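PDB 3I8B: xylulose kinase from Bifidobacterium adolescentis ATCC 15703, which probably phosphorylates D-xylulose at the expense of ATP to give D-xylulose 5-phosphate, as a member of the FGGY family of carbohydrate kinases. Local coordinates for residues 105-115 / 122-130; 242-250 / 468-477. All coordinates share one frame; numbering follows the deposited sequence.

Contact 1: residues 105-115 / 122-130; sequences LIEKLGAAPAQ and PIARGKQRW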
loop_
_atom_site.group_PDB
_atom_site.type_symbol
_atom_site.label_atom_id
_atom_site.label_comp_id
_atom_site.label_asym_id
_atom_site.label_seq_id
_atom_site.Cartn_x
_atom_site.Cartn_y
_atom_site.Cartn_z
ATOM N N LEU A 105 -18.843 4.042 -9.171
ATOM C CA LEU A 105 -17.907 3.703 -10.250
ATOM C C LEU A 105 -18.108 2.269 -10.710
ATOM O O LEU A 105 -18.057 1.972 -11.901
ATOM C CB LEU A 105 -16.451 3.888 -9.790
ATOM C CG LEU A 105 -15.963 5.329 -9.701
ATOM C CD1 LEU A 105 -14.672 5.416 -8.892
ATOM C CD2 LEU A 105 -15.768 5.876 -11.102
ATOM N N ILE A 106 -18.313 1.379 -9.752
ATOM C CA ILE A 106 -18.541 -0.024 -10.062
ATOM C C ILE A 106 -19.835 -0.202 -10.872
ATOM O O ILE A 106 -19.839 -0.862 -11.915
ATOM C CB ILE A 106 -18.579 -0.894 -8.777
ATOM C CG1 ILE A 106 -17.174 -1.008 -8.170
ATOM C CG2 ILE A 106 -19.134 -2.288 -9.086
ATOM C CD1 ILE A 106 -17.177 -1.387 -6.715
ATOM N N GLU A 107 -20.920 0.405 -10.396
ATOM C CA GLU A 107 -22.206 0.328 -11.095
ATOM C C GLU A 107 -22.096 0.945 -12.495
ATOM O O GLU A 107 -22.646 0.422 -13.469
ATOM C CB GLU A 107 -23.298 1.020 -10.284
ATOM C CG GLU A 107 -23.715 0.262 -9.014
ATOM C CD GLU A 107 -24.912 0.892 -8.286
ATOM O OE1 GLU A 107 -25.341 2.012 -8.640
ATOM O OE2 GLU A 107 -25.426 0.267 -7.342
ATOM N N LYS A 108 -21.360 2.047 -12.597
ATOM C CA LYS A 108 -21.220 2.748 -13.879
ATOM C C LYS A 108 -20.506 1.918 -14.948
ATOM O O LYS A 108 -20.958 1.860 -16.105
ATOM C CB LYS A 108 -20.518 4.091 -13.694
ATOM C CG LYS A 108 -20.415 4.918 -14.967
ATOM C CD LYS A 108 -21.762 5.533 -15.344
ATOM C CE LYS A 108 -21.611 6.410 -16.593
ATOM N NZ LYS A 108 -22.902 7.030 -16.994
ATOM N N LEU A 109 -19.398 1.275 -14.570
ATOM C CA LEU A 109 -18.676 0.394 -15.499
ATOM C C LEU A 109 -19.396 -0.930 -15.765
ATOM O O LEU A 109 -19.227 -1.527 -16.829
ATOM C CB LEU A 109 -17.245 0.092 -15.025
ATOM C CG LEU A 109 -16.014 0.642 -15.764
ATOM C CD1 LEU A 109 -14.780 -0.267 -15.529
ATOM C CD2 LEU A 109 -16.256 0.806 -17.253
ATOM N N GLY A 110 -20.170 -1.404 -14.794
ATOM C CA GLY A 110 -20.867 -2.668 -14.952
ATOM C C GLY A 110 -22.152 -2.530 -15.747
ATOM O O GLY A 110 -22.701 -3.526 -16.215
ATOM N N ALA A 111 -22.621 -1.295 -15.910
ATOM C CA ALA A 111 -23.922 -1.024 -16.534
ATOM C C ALA A 111 -24.110 -1.665 -17.922
ATOM O O ALA A 111 -25.106 -2.344 -18.161
ATOM C CB ALA A 111 -24.183 0.469 -16.597
ATOM N N ALA A 112 -23.169 -1.442 -18.833
ATOM C CA ALA A 112 -23.252 -2.047 -20.165
ATOM C C ALA A 112 -23.489 -3.561 -20.069
ATOM O O ALA A 112 -22.916 -4.233 -19.210
ATOM C CB ALA A 112 -21.992 -1.735 -20.989
ATOM N N PRO A 113 -24.338 -4.102 -20.963
ATOM C CA PRO A 113 -24.781 -5.500 -20.875
ATOM C C PRO A 113 -23.619 -6.485 -20.928
ATOM O O PRO A 113 -22.591 -6.194 -21.535
ATOM C CB PRO A 113 -25.662 -5.678 -22.120
ATOM C CG PRO A 113 -25.971 -4.280 -22.605
ATOM C CD PRO A 113 -24.806 -3.444 -22.197
ATOM N N ALA A 114 -23.796 -7.639 -20.294
ATOM C CA ALA A 114 -22.792 -8.695 -20.302
ATOM C C ALA A 114 -22.350 -9.067 -21.715
ATOM O O ALA A 114 -23.162 -9.169 -22.639
ATOM C CB ALA A 114 -23.313 -9.923 -19.576
ATOM N N GLN A 115 -21.047 -9.256 -21.871
ATOM C CA GLN A 115 -20.490 -9.798 -23.093
ATOM C C GLN A 115 -20.060 -11.217 -22.814
ATOM O O GLN A 115 -19.860 -11.604 -21.662
ATOM C CB GLN A 115 -19.272 -8.996 -23.540
ATOM C CG GLN A 115 -19.578 -7.549 -23.826
ATOM C CD GLN A 115 -20.261 -7.366 -25.162
ATOM O OE1 GLN A 115 -19.644 -7.543 -26.213
ATOM N NE2 GLN A 115 -21.537 -7.002 -25.131
ATOM N N PRO A 122 -24.705 -6.970 -12.643
ATOM C CA PRO A 122 -24.027 -5.732 -13.051
ATOM C C PRO A 122 -22.890 -5.353 -12.090
ATOM O O PRO A 122 -21.873 -4.807 -12.522
ATOM C CB PRO A 122 -25.136 -4.672 -12.993
ATOM C CG PRO A 122 -26.429 -5.422 -12.806
ATOM C CD PRO A 122 -26.099 -6.740 -12.215
ATOM N N ILE A 123 -23.055 -5.649 -10.806
ATOM C CA ILE A 123 -22.024 -5.336 -9.816
ATOM C C ILE A 123 -20.781 -6.227 -9.995
ATOM O O ILE A 123 -19.656 -5.729 -10.070
ATOM C CB ILE A 123 -22.556 -5.432 -8.368
ATOM C CG1 ILE A 123 -23.856 -4.628 -8.210
ATOM C CG2 ILE A 123 -21.501 -4.958 -7.369
ATOM C CD1 ILE A 123 -23.681 -3.122 -8.283
ATOM N N ALA A 124 -20.991 -7.537 -10.068
ATOM C CA ALA A 124 -19.893 -8.468 -10.297
ATOM C C ALA A 124 -19.197 -8.104 -11.596
ATOM O O ALA A 124 -17.976 -8.221 -11.722
ATOM C CB ALA A 124 -20.409 -9.904 -10.363
ATOM N N ARG A 125 -19.992 -7.673 -12.571
ATOM C CA ARG A 125 -19.484 -7.354 -13.895
ATOM C C ARG A 125 -18.658 -6.064 -13.871
ATOM O O ARG A 125 -17.618 -5.969 -14.520
ATOM C CB ARG A 125 -20.635 -7.263 -14.901
ATOM C CG ARG A 125 -20.201 -6.962 -16.320
ATOM C CD ARG A 125 -21.319 -7.205 -17.316
ATOM N NE ARG A 125 -22.419 -6.250 -17.196
ATOM C CZ ARG A 125 -23.668 -6.589 -16.885
ATOM N NH1 ARG A 125 -23.961 -7.858 -16.650
ATOM N NH2 ARG A 125 -24.622 -5.662 -16.805
ATOM N N GLY A 126 -19.122 -5.081 -13.107
ATOM C CA GLY A 126 -18.408 -3.830 -12.976
ATOM C C GLY A 126 -17.089 -4.061 -12.264
ATOM O O GLY A 126 -16.066 -3.536 -12.679
ATOM N N LYS A 127 -17.115 -4.850 -11.194
ATOM C CA LYS A 127 -15.888 -5.172 -10.479
ATOM C C LYS A 127 -14.880 -5.807 -11.426
ATOM O O LYS A 127 -13.727 -5.408 -11.455
ATOM C CB LYS A 127 -16.150 -6.087 -9.279
ATOM C CG LYS A 127 -16.876 -5.410 -8.130
ATOM C CD LYS A 127 -17.059 -6.370 -6.951
ATOM C CE LYS A 127 -17.734 -5.670 -5.778
ATOM N NZ LYS A 127 -18.530 -6.626 -4.953
ATOM N N GLN A 128 -15.324 -6.776 -12.217
ATOM C CA GLN A 128 -14.441 -7.478 -13.139
ATOM C C GLN A 128 -13.852 -6.555 -14.201
ATOM O O GLN A 128 -12.685 -6.697 -14.586
ATOM C CB GLN A 128 -15.194 -8.632 -13.805
ATOM C CG GLN A 128 -14.534 -9.168 -15.058
ATOM C CD GLN A 128 -15.221 -10.415 -15.574
ATOM O OE1 GLN A 128 -15.566 -11.312 -14.797
ATOM N NE2 GLN A 128 -15.434 -10.478 -16.884
ATOM N N ARG A 129 -14.661 -5.617 -14.686
ATOM C CA ARG A 129 -14.202 -4.672 -15.704
ATOM C C ARG A 129 -13.155 -3.692 -15.153
ATOM O O ARG A 129 -12.237 -3.274 -15.877
ATOM C CB ARG A 129 -15.388 -3.918 -16.312
ATOM C CG ARG A 129 -16.169 -4.734 -17.354
ATOM C CD ARG A 129 -17.537 -4.087 -17.668
ATOM N NE ARG A 129 -18.251 -4.824 -18.711
ATOM C CZ ARG A 129 -19.518 -4.613 -19.053
ATOM N NH1 ARG A 129 -20.230 -3.676 -18.439
ATOM N NH2 ARG A 129 -20.072 -5.340 -20.018
ATOM N N TRP A 130 -13.296 -3.322 -13.884
ATOM C CA TRP A 130 -12.299 -2.476 -13.225
ATOM C C TRP A 130 -10.976 -3.215 -13.065
ATOM O O TRP A 130 -9.904 -2.682 -13.380
ATOM C CB TRP A 130 -12.799 -1.969 -11.861
ATOM C CG TRP A 130 -13.663 -0.760 -11.981
ATOM C CD1 TRP A 130 -15.035 -0.700 -11.853
ATOM C CD2 TRP A 130 -13.228 0.572 -12.277
ATOM N NE1 TRP A 130 -15.465 0.595 -12.050
ATOM C CE2 TRP A 130 -14.379 1.390 -12.317
ATOM C CE3 TRP A 130 -11.975 1.154 -12.504
ATOM C CZ2 TRP A 130 -14.312 2.759 -12.578
ATOM C CZ3 TRP A 130 -11.910 2.518 -12.772
ATOM C CH2 TRP A 130 -13.072 3.303 -12.807
#
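R129 meets L109 O, and R125 meets G110 O, by different torsions: R129 leaves its backbone with CG opposite the carbonyl carbon (chi1 -78°) and runs straight out to NE, whereas R125 sets CG opposite the backbone N and then bends at chi3 (69°). The motif is a pair of consecutive helices crossing nearly at right angles (92°) in the N-terminal FGGY domain, with a glycine-on-glycine crossing point. G110 CA and G126 CA lie 3.4 Å apart there, backbone on backbone with no CB between them, and CA-H...O contacts run from G126 to I106 O and from G110 to P122 O.

Beyond the crossing, the two arginines hold the chain around G110 and after it. R129 NH1 lies in the plane of the L109 carbonyl, on a lone pair, at 2.9 Å from L109 O, and also bonds A112 O at 2.8 Å; its NH2 meets P113 O from above that carbonyl's plane. R125 NE donates to G110 O, while A114 N sits over the centre of its guanidinium. R129 NH2 also has a salt bridge to E118 in the connecting loop, so an alanine here would probably cost that carboxylate its charged partner and L109 O and P113 O their arginine donors, with the chain after the helix less firmly held.

On the other flank I106 fits as a knob among I123, G126, K127 and W130. L109 CD1 lies 3.5 Å from the centroid of the W130 five-membered ring, over its face, while in the ring plane NE1 donates to L105 O, 2.9 Å away, on the opposite face of that carbonyl from L109 N.

Contact 2: residues 242-250 / 468-477; sequences VLGPRDAAP and QAAWVLSGET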
loop_
_atom_site.group_PDB
_atom_site.type_symbol
_atom_site.label_atom_id
_atom_site.label_comp_id
_atom_site.label_asym_id
_atom_site.label_seq_id
_atom_site.Cartn_x
_atom_site.Cartn_y
_atom_site.Cartn_z
ATOM N N VAL A 242 5.276 8.773 -15.513
ATOM C CA VAL A 242 5.555 7.538 -14.808
ATOM C C VAL A 242 6.965 7.056 -15.160
ATOM O O VAL A 242 7.247 6.685 -16.300
ATOM C CB VAL A 242 4.492 6.472 -15.119
ATOM C CG1 VAL A 242 4.808 5.167 -14.365
ATOM C CG2 VAL A 242 3.112 6.997 -14.729
ATOM N N LEU A 243 7.861 7.090 -14.181
ATOM C CA LEU A 243 9.250 6.714 -14.452
ATOM C C LEU A 243 9.454 5.223 -14.274
ATOM O O LEU A 243 8.744 4.577 -13.507
ATOM C CB LEU A 243 10.216 7.474 -13.532
ATOM C CG LEU A 243 10.184 8.995 -13.620
ATOM C CD1 LEU A 243 11.171 9.586 -12.613
ATOM C CD2 LEU A 243 10.497 9.459 -15.037
ATOM N N GLY A 244 10.436 4.674 -14.983
ATOM C CA GLY A 244 10.858 3.309 -14.733
ATOM C C GLY A 244 11.497 3.204 -13.360
ATOM O O GLY A 244 11.944 4.206 -12.792
ATOM N N PRO A 245 11.571 1.973 -12.836
ATOM C CA PRO A 245 12.071 1.632 -11.500
ATOM C C PRO A 245 13.481 2.176 -11.193
ATOM O O PRO A 245 13.775 2.491 -10.034
ATOM C CB PRO A 245 12.079 0.098 -11.520
ATOM C CG PRO A 245 12.174 -0.257 -12.994
ATOM C CD PRO A 245 11.259 0.762 -13.618
ATOM N N ARG A 246 14.333 2.306 -12.203
ATOM C CA ARG A 246 15.678 2.801 -11.941
ATOM C C ARG A 246 16.079 3.988 -12.803
ATOM O O ARG A 246 17.261 4.212 -13.041
ATOM C CB ARG A 246 16.708 1.672 -12.049
ATOM C CG ARG A 246 16.782 1.021 -13.404
ATOM C CD ARG A 246 17.721 -0.172 -13.346
ATOM N NE ARG A 246 18.672 -0.130 -14.449
ATOM C CZ ARG A 246 18.537 -0.826 -15.572
ATOM N NH1 ARG A 246 17.493 -1.633 -15.728
ATOM N NH2 ARG A 246 19.449 -0.722 -16.531
ATOM N N ASP A 247 15.091 4.762 -13.237
ATOM C CA ASP A 247 15.330 5.991 -13.994
ATOM C C ASP A 247 15.491 7.160 -13.049
ATOM O O ASP A 247 14.715 7.300 -12.121
ATOM C CB ASP A 247 14.115 6.298 -14.882
ATOM C CG ASP A 247 13.947 5.302 -16.018
ATOM O OD1 ASP A 247 14.947 4.661 -16.411
ATOM O OD2 ASP A 247 12.813 5.170 -16.525
ATOM N N ALA A 248 16.470 8.024 -13.284
ATOM C CA ALA A 248 16.515 9.286 -12.550
ATOM C C ALA A 248 15.429 10.224 -13.084
ATOM O O ALA A 248 15.160 10.233 -14.283
ATOM C CB ALA A 248 17.867 9.932 -12.703
ATOM N N ALA A 249 14.829 11.039 -12.219
ATOM C CA ALA A 249 13.894 12.042 -12.722
ATOM C C ALA A 249 14.619 13.077 -13.581
ATOM O O ALA A 249 15.822 13.282 -13.442
ATOM C CB ALA A 249 13.150 12.733 -11.579
ATOM N N PRO A 250 13.874 13.756 -14.459
ATOM C CA PRO A 250 14.466 14.814 -15.283
ATOM C C PRO A 250 14.930 16.020 -14.464
ATOM O O PRO A 250 15.714 16.830 -14.955
ATOM C CB PRO A 250 13.314 15.230 -16.210
ATOM C CG PRO A 250 12.380 14.078 -16.215
ATOM C CD PRO A 250 12.477 13.485 -14.826
ATOM N N GLN A 468 16.362 2.631 -3.412
ATOM C CA GLN A 468 16.005 2.987 -4.779
ATOM C C GLN A 468 16.845 4.155 -5.265
ATOM O O GLN A 468 17.255 4.191 -6.425
ATOM C CB GLN A 468 14.515 3.321 -4.892
ATOM C CG GLN A 468 14.077 3.716 -6.312
ATOM C CD GLN A 468 12.765 4.501 -6.297
ATOM O OE1 GLN A 468 12.722 5.642 -5.837
ATOM N NE2 GLN A 468 11.691 3.885 -6.799
ATOM N N ALA A 469 17.091 5.118 -4.386
ATOM C CA ALA A 469 17.957 6.245 -4.743
ATOM C C ALA A 469 19.387 5.754 -5.014
ATOM O O ALA A 469 20.034 6.191 -5.970
ATOM C CB ALA A 469 17.950 7.300 -3.647
ATOM N N ALA A 470 19.876 4.843 -4.174
ATOM C CA ALA A 470 21.198 4.246 -4.405
ATOM C C ALA A 470 21.236 3.421 -5.707
ATOM O O ALA A 470 22.221 3.436 -6.455
ATOM C CB ALA A 470 21.626 3.414 -3.215
ATOM N N TRP A 471 20.154 2.718 -5.989
ATOM C CA TRP A 471 20.020 1.969 -7.238
ATOM C C TRP A 471 20.148 2.885 -8.464
ATOM O O TRP A 471 20.947 2.618 -9.372
ATOM C CB TRP A 471 18.669 1.244 -7.241
ATOM C CG TRP A 471 18.441 0.253 -8.370
ATOM C CD1 TRP A 471 19.349 -0.188 -9.299
ATOM C CD2 TRP A 471 17.222 -0.455 -8.634
ATOM N NE1 TRP A 471 18.756 -1.113 -10.140
ATOM C CE2 TRP A 471 17.452 -1.294 -9.744
ATOM C CE3 TRP A 471 15.958 -0.455 -8.036
ATOM C CZ2 TRP A 471 16.453 -2.125 -10.271
ATOM C CZ3 TRP A 471 14.967 -1.269 -8.561
ATOM C CH2 TRP A 471 15.222 -2.096 -9.668
ATOM N N VAL A 472 19.368 3.962 -8.485
ATOM C CA VAL A 472 19.407 4.929 -9.583
ATOM C C VAL A 472 20.804 5.567 -9.689
ATOM O O VAL A 472 21.391 5.649 -10.771
ATOM C CB VAL A 472 18.336 6.047 -9.408
ATOM C CG1 VAL A 472 18.489 7.097 -10.492
ATOM C CG2 VAL A 472 16.924 5.442 -9.430
ATOM N N LEU A 473 21.333 6.009 -8.557
ATOM C CA LEU A 473 22.651 6.625 -8.526
ATOM C C LEU A 473 23.743 5.708 -9.083
ATOM O O LEU A 473 24.671 6.181 -9.735
ATOM C CB LEU A 473 22.992 7.058 -7.098
ATOM C CG LEU A 473 24.358 7.687 -6.808
ATOM C CD1 LEU A 473 24.631 8.939 -7.669
ATOM C CD2 LEU A 473 24.460 8.020 -5.331
ATOM N N SER A 474 23.638 4.406 -8.828
ATOM C CA SER A 474 24.698 3.460 -9.211
ATOM C C SER A 474 24.690 3.137 -10.704
ATOM O O SER A 474 25.737 2.801 -11.291
ATOM C CB SER A 474 24.544 2.150 -8.450
ATOM O OG SER A 474 23.556 1.347 -9.073
ATOM N N GLY A 475 23.498 3.201 -11.298
ATOM C CA GLY A 475 23.316 2.934 -12.715
ATOM C C GLY A 475 23.422 1.462 -13.059
ATOM O O GLY A 475 23.398 1.078 -14.222
ATOM N N GLU A 476 23.537 0.627 -12.041
ATOM C CA GLU A 476 23.596 -0.807 -12.262
ATOM C C GLU A 476 22.208 -1.427 -12.459
ATOM O O GLU A 476 21.182 -0.851 -12.073
ATOM C CB GLU A 476 24.368 -1.473 -11.120
ATOM C CG GLU A 476 25.857 -1.176 -11.212
ATOM C CD GLU A 476 26.605 -1.349 -9.894
ATOM O OE1 GLU A 476 25.968 -1.628 -8.851
ATOM O OE2 GLU A 476 27.848 -1.196 -9.912
ATOM N N THR A 477 22.187 -2.604 -13.073
ATOM C CA THR A 477 20.937 -3.256 -13.434
ATOM C C THR A 477 20.176 -3.783 -12.212
ATOM O O THR A 477 18.953 -3.701 -12.156
ATOM C CB THR A 477 21.180 -4.372 -14.470
ATOM O OG1 THR A 477 21.714 -3.789 -15.670
ATOM C CG2 THR A 477 19.884 -5.090 -14.807
HETATM O O HOH W 1 11.822 1.621 -8.171
#
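V472 and R246, whose CA atoms come within 4.9 Å, mark where the loop after strand 241-243 passes the last turns of helix 460-474, and apolar packing dominates the contact as a whole. V472 turns both methyls to the loop: CG1 meets A248 CB at 3.6 Å, and CG2 rests against the backbone carbonyl of R246. V472 also touches L267 and A269, packing the helix on strand 267-273 of the N-terminal sheet; the loop reaches that strand separately, through a backbone bond between A249 and L268.

The CH-pi contact comes next. R246 CB lies over the face of W471, 3.9 Å from the centroid of the five-membered ring and 13° off its normal. With CG lodged between the backbone N and the carbonyl carbon (chi1 61°), the arginine chain continues across the indole, and CD comes to 3.5 Å from W471 NE1. The guanidinium has by then passed beyond the ring; its plane is inclined 18° to the indole, and one face looks onto T477 CA. P245 CB adds a looser touch at W471 CH2.

Polar links are indirect or internal to each side. One water donates to P245 O and accepts from Q468 NE2, while Q468 OE1 takes the backbone N of G271. W471 NE1 makes weak bonds to E476 O and T477 O, and S474 OG accepts from E476 N in an ST turn at the C-terminal end of the helix. In the loop, a type I turn from G244 to D247 is closed by D247 N to G244 O, with G244 N also donating to D247 OD2.

The chemistry implies that shape fits this N-domain loop to a helix of the C-terminal family region: the direct contacts are apolar and CH-pi, and the water is the polar link found across.

In the fold
Contact 1 and contact 2 share no helix or strand and sit far apart, their centres 38 Å from each other. Both are partly buried. Contact 1 is local, joining helices 99-110 and 122-134, successive elements of the N-terminal family region; contact 2 is long-range, bringing a loop of that region to helix 460-474, which the sequence assigns mainly to the C-terminal one. Their chemistry differs accordingly. Contact 1 buries about twice the surface and uses direct side-chain bonds to main-chain carbonyls, whereas contact 2 relies on methyl and CH-pi packing plus a water. Arginine is a donor in the first and chiefly an aliphatic cover in the second.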